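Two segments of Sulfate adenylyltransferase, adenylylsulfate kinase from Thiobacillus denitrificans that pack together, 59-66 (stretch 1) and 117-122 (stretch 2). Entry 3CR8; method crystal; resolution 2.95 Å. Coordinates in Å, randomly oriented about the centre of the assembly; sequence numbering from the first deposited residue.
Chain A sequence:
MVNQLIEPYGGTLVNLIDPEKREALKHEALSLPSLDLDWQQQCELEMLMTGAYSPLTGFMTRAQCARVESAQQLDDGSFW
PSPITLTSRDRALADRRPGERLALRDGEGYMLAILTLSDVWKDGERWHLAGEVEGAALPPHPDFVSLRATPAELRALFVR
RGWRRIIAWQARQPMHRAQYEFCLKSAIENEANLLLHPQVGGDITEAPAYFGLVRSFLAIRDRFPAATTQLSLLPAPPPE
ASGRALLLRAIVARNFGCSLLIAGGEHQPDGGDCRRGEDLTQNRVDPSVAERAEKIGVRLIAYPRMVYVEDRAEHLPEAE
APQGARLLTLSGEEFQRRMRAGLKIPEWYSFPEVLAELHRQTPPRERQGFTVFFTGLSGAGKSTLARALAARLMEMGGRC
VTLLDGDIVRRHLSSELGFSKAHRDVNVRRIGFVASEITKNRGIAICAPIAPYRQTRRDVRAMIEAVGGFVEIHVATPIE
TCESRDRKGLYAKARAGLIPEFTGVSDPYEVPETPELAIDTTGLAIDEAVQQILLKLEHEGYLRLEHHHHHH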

ATOM      1  N   PHE A  59      -9.639 -58.314   8.205  1.00 37.65           N
ATOM      2  CA  PHE A  59      -8.229 -58.272   8.549  1.00 43.82           C
ATOM      3  C   PHE A  59      -7.575 -59.623   8.309  1.00 67.07           C
ATOM      4  O   PHE A  59      -8.140 -60.673   8.643  1.00 63.00           O
ATOM      5  CB  PHE A  59      -8.024 -57.833   9.999  1.00 46.35           C
ATOM      6  CG  PHE A  59      -8.487 -56.445  10.259  1.00 51.20           C
ATOM      7  CD1 PHE A  59      -9.671 -56.210  10.919  1.00 50.45           C
ATOM      8  CD2 PHE A  59      -7.761 -55.367   9.805  1.00 56.29           C
ATOM      9  CE1 PHE A  59     -10.105 -54.922  11.141  1.00 60.02           C
ATOM     10  CE2 PHE A  59      -8.193 -54.075  10.026  1.00 56.47           C
ATOM     11  CZ  PHE A  59      -9.361 -53.852  10.684  1.00 59.48           C
ATOM     12  N   MET A  60      -6.376 -59.582   7.724  1.00 73.95           N
ATOM     13  CA  MET A  60      -5.624 -60.784   7.372  1.00 63.50           C
ATOM     14  C   MET A  60      -5.231 -61.635   8.552  1.00 62.41           C
ATOM     15  O   MET A  60      -5.167 -61.185   9.697  1.00 60.20           O
ATOM     16  CB  MET A  60      -4.370 -60.433   6.606  1.00 56.29           C
ATOM     17  CG  MET A  60      -4.621 -60.073   5.184  1.00 57.57           C
ATOM     18  SD  MET A  60      -3.119 -59.426   4.392  1.00 56.00           S
ATOM     19  CE  MET A  60      -3.818 -58.964   2.805  1.00 42.81           C
ATOM     20  N   THR A  61      -4.922 -62.872   8.217  1.00 61.48           N
ATOM     21  CA  THR A  61      -4.740 -63.924   9.184  1.00 62.65           C
ATOM     22  C   THR A  61      -3.287 -64.265   9.158  1.00 54.50           C
ATOM     23  O   THR A  61      -2.673 -64.122   8.127  1.00 65.35           O
ATOM     24  CB  THR A  61      -5.524 -65.148   8.752  1.00 63.53           C
ATOM     25  OG1 THR A  61      -6.328 -65.612   9.847  1.00 70.06           O
ATOM     26  CG2 THR A  61      -4.586 -66.234   8.254  1.00 45.95           C
ATOM     27  N   ARG A  62      -2.740 -64.733  10.272  1.00 63.60           N
ATOM     28  CA  ARG A  62      -1.290 -64.868  10.415  1.00 63.01           C
ATOM     29  C   ARG A  62      -0.644 -65.544   9.203  1.00 55.18           C
ATOM     30  O   ARG A  62       0.464 -65.214   8.793  1.00 60.97           O
ATOM     31  CB  ARG A  62      -0.905 -65.593  11.711  1.00 50.61           C
ATOM     32  CG  ARG A  62       0.280 -64.946  12.413  1.00 74.06           C
ATOM     33  CD  ARG A  62       1.220 -65.973  13.000  1.00 90.55           C
ATOM     34  NE  ARG A  62       2.031 -66.618  11.966  1.00102.59           N
ATOM     35  CZ  ARG A  62       3.217 -66.177  11.552  1.00109.47           C
ATOM     36  NH1 ARG A  62       3.750 -65.078  12.080  1.00112.79           N
ATOM     37  NH2 ARG A  62       3.872 -66.835  10.604  1.00103.52           N
ATOM     38  N   ALA A  63      -1.364 -66.476   8.614  1.00 57.71           N
ATOM     39  CA  ALA A  63      -0.907 -67.186   7.428  1.00 60.33           C
ATOM     40  C   ALA A  63      -0.907 -66.268   6.215  1.00 70.00           C
ATOM     41  O   ALA A  63       0.091 -66.180   5.494  1.00 72.83           O
ATOM     42  CB  ALA A  63      -1.809 -68.382   7.165  1.00 57.02           C
ATOM     43  N   GLN A  64      -2.040 -65.601   5.991  1.00 67.89           N
ATOM     44  CA  GLN A  64      -2.184 -64.601   4.929  1.00 61.34           C
ATOM     45  C   GLN A  64      -1.172 -63.472   5.080  1.00 66.78           C
ATOM     46  O   GLN A  64      -0.595 -63.025   4.101  1.00 63.92           O
ATOM     47  CB  GLN A  64      -3.599 -64.023   4.942  1.00 61.90           C
ATOM     48  CG  GLN A  64      -4.652 -65.016   5.440  1.00 67.65           C
ATOM     49  CD  GLN A  64      -6.061 -64.620   5.098  1.00 63.07           C
ATOM     50  OE1 GLN A  64      -6.810 -64.122   5.941  1.00 59.33           O
ATOM     51  NE2 GLN A  64      -6.431 -64.839   3.854  1.00 56.69           N
ATOM     52  N   CYS A  65      -0.962 -63.019   6.312  1.00 57.45           N
ATOM     53  CA  CYS A  65       0.055 -62.027   6.591  1.00 59.43           C
ATOM     54  C   CYS A  65       1.423 -62.522   6.200  1.00 70.06           C
ATOM     55  O   CYS A  65       2.166 -61.818   5.524  1.00 80.84           O
ATOM     56  CB  CYS A  65       0.071 -61.663   8.057  1.00 57.41           C
ATOM     57  SG  CYS A  65      -1.329 -60.689   8.469  1.00 82.73           S
ATOM     58  N   ALA A  66       1.761 -63.726   6.653  1.00 74.65           N
ATOM     59  CA  ALA A  66       3.037 -64.337   6.302  1.00 77.57           C
ATOM     60  C   ALA A  66       3.156 -64.534   4.793  1.00 77.14           C
ATOM     61  O   ALA A  66       4.231 -64.349   4.225  1.00 86.88           O
ATOM     62  CB  ALA A  66       3.223 -65.657   7.022  1.00 71.40           C
ATOM     63  N   LEU A 117     -13.766 -63.493  14.529  1.00 43.37           N
ATOM     64  CA  LEU A 117     -12.377 -63.947  14.647  1.00 41.39           C
ATOM     65  C   LEU A 117     -11.950 -65.160  13.784  1.00 49.73           C
ATOM     66  O   LEU A 117     -12.478 -66.258  13.943  1.00 57.54           O
ATOM     67  CB  LEU A 117     -12.041 -64.205  16.113  1.00 42.62           C
ATOM     68  CG  LEU A 117     -11.979 -62.939  16.958  1.00 46.73           C
ATOM     69  CD1 LEU A 117     -11.481 -63.168  18.384  1.00 54.01           C
ATOM     70  CD2 LEU A 117     -11.110 -61.940  16.263  1.00 43.20           C
ATOM     71  N   SER A 118     -10.994 -64.944  12.874  1.00 51.11           N
ATOM     72  CA  SER A 118     -10.307 -66.012  12.119  1.00 44.42           C
ATOM     73  C   SER A 118      -9.100 -66.549  12.878  1.00 62.49           C
ATOM     74  O   SER A 118      -8.885 -67.756  12.938  1.00 73.60           O
ATOM     75  CB  SER A 118      -9.745 -65.489  10.806  1.00 35.32           C
ATOM     76  OG  SER A 118     -10.717 -65.360   9.800  1.00 55.66           O
ATOM     77  N   ASP A 119      -8.297 -65.638  13.428  1.00 52.44           N
ATOM     78  CA  ASP A 119      -7.021 -65.980  14.033  1.00 47.62           C
ATOM     79  C   ASP A 119      -6.703 -64.948  15.101  1.00 49.88           C
ATOM     80  O   ASP A 119      -7.098 -63.795  14.973  1.00 50.82           O
ATOM     81  CB  ASP A 119      -5.941 -65.981  12.956  1.00 48.53           C
ATOM     82  CG  ASP A 119      -4.667 -66.671  13.390  1.00 62.81           C
ATOM     83  OD1 ASP A 119      -4.490 -66.933  14.613  1.00 70.38           O
ATOM     84  OD2 ASP A 119      -3.837 -66.946  12.492  1.00 55.16           O
ATOM     85  N   VAL A 120      -6.004 -65.359  16.156  1.00 45.30           N
ATOM     86  CA  VAL A 120      -5.600 -64.442  17.211  1.00 46.82           C
ATOM     87  C   VAL A 120      -4.233 -64.844  17.724  1.00 59.66           C
ATOM     88  O   VAL A 120      -4.030 -65.990  18.127  1.00 69.25           O
ATOM     89  CB  VAL A 120      -6.542 -64.483  18.410  1.00 48.02           C
ATOM     90  CG1 VAL A 120      -6.000 -63.589  19.516  1.00 35.71           C
ATOM     91  CG2 VAL A 120      -7.973 -64.111  18.008  1.00 43.51           C
ATOM     92  N   TRP A 121      -3.292 -63.928  17.643  1.00 64.66           N
ATOM     93  CA  TRP A 121      -1.932 -64.222  18.008  1.00 62.19           C
ATOM     94  C   TRP A 121      -1.228 -62.997  18.507  1.00 70.73           C
ATOM     95  O   TRP A 121      -1.755 -61.915  18.429  1.00 76.71           O
ATOM     96  CB  TRP A 121      -1.197 -64.806  16.825  1.00 63.76           C
ATOM     97  CG  TRP A 121      -0.854 -63.869  15.725  1.00 70.51           C
ATOM     98  CD1 TRP A 121       0.352 -63.333  15.481  1.00 67.59           C
ATOM     99  CD2 TRP A 121      -1.705 -63.418  14.684  1.00 67.93           C
ATOM    100  NE1 TRP A 121       0.312 -62.573  14.366  1.00 63.44           N
ATOM    101  CE2 TRP A 121      -0.954 -62.606  13.862  1.00 64.28           C
ATOM    102  CE3 TRP A 121      -3.033 -63.616  14.378  1.00 63.21           C
ATOM    103  CZ2 TRP A 121      -1.482 -62.000  12.761  1.00 64.68           C
ATOM    104  CZ3 TRP A 121      -3.541 -63.021  13.298  1.00 60.39           C
ATOM    105  CH2 TRP A 121      -2.780 -62.229  12.496  1.00 64.94           C
ATOM    106  N   LYS A 122      -0.031 -63.173  19.035  1.00 71.44           N
ATOM    107  CA  LYS A 122       0.682 -62.078  19.645  1.00 69.54           C
ATOM    108  C   LYS A 122       2.063 -61.944  19.084  1.00 67.54           C
ATOM    109  O   LYS A 122       2.663 -62.901  18.645  1.00 66.83           O
ATOM    110  CB  LYS A 122       0.765 -62.252  21.151  1.00 61.72           C
ATOM    111  CG  LYS A 122       1.045 -60.980  21.911  1.00 64.30           C
ATOM    112  CD  LYS A 122       0.807 -61.196  23.375  1.00 53.99           C
ATOM    113  CE  LYS A 122       1.275 -60.048  24.210  1.00 62.55           C
ATOM    114  NZ  LYS A 122       0.747 -60.177  25.582  1.00 69.37           N
TER
HETATM  115  O   HOH W   1      -3.389 -68.646  10.352  1.00 47.02           O

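The start of a helix meets a strand here, far apart in sequence but in contact across a small patch that buries 280 Å² counted over both sides. Stretch 1 leaves an extended segment at Phe59, passes through Met60 and Thr61, and enters the helix at Arg62; its first turn is fixed by the backbone hydrogen bonds from Cys65 N to Thr61 O (2.7 Å) and from Ala66 N to Arg62 O (2.9 Å). Stretch 2 turns a corner at Ser118 and runs on as a strand through Lys122. The helix and strand axes come within 9.9 Å of each other and are oblique, their N-to-C directions 68° apart. The contacts lie mostly at Thr61 and Arg62, with Cys65 adding one. The backbones draw closest where Thr61 CA is 5.7 Å from Asp119 CA.

Trp121 covers the most surface. Its CA-to-CB bond points toward stretch 1, and with chi1 in the p well the indole lies against the turn that leads into the helix. Arg62, the second largest contributor, sits over one face of the ring. Its CG is 3.0 Å from Trp121 CE2, a tight approach, and lies 3.1 Å from the centroid of the five-membered ring, 18° off the ring normal. This is a CH-pi contact, in which the CG methylene rests on the pi cloud. The guanidinium contributes much less: the end of the side chain leads away, and Arg62 CZ stands 5.8 Å from the centroid of the same Trp121 ring, so any cation-pi attraction is weak at most. At the edge of the indole, near its plane, Met60 O lies 3.8 Å from Trp121 CH2, a carbonyl oxygen facing the electropositive rim of the ring. Cys65 SG also meets the edge, 4.5 Å from Trp121 CZ2, a loose apolar contact made from one turn into the helix.

Asp119 supplies the polar contact at the helix start, and Thr61 packs beside it. The CA-to-CB bond of Asp119 points toward stretch 1, which places OD2 at the helix start, where the first backbone NH groups have no carbonyl of an earlier helical turn to bond. Arg62 N donates to Asp119 OD2; at 3.3 Å and with 141° at the hydrogen, this is a weak hydrogen bond. A water extends the same arrangement: it donates to Asp119 OD2 at 2.8 Å from its O and accepts a weak bond from Ala63 N, 3.4 Å from that O. One carboxylate oxygen thus serves two successive amides, one directly and one through the water. Thr61 occupies the N-cap position, yet its side chain makes no capping bond. Its hydroxyl instead packs against stretch 2, with Thr61 OG1 3.2 Å from Asp119 CB and 3.6 Å from Ser118 CB, both van der Waals contacts with carbon. Val120, between Asp119 and Trp121, points away, in keeping with the alternation of a strand.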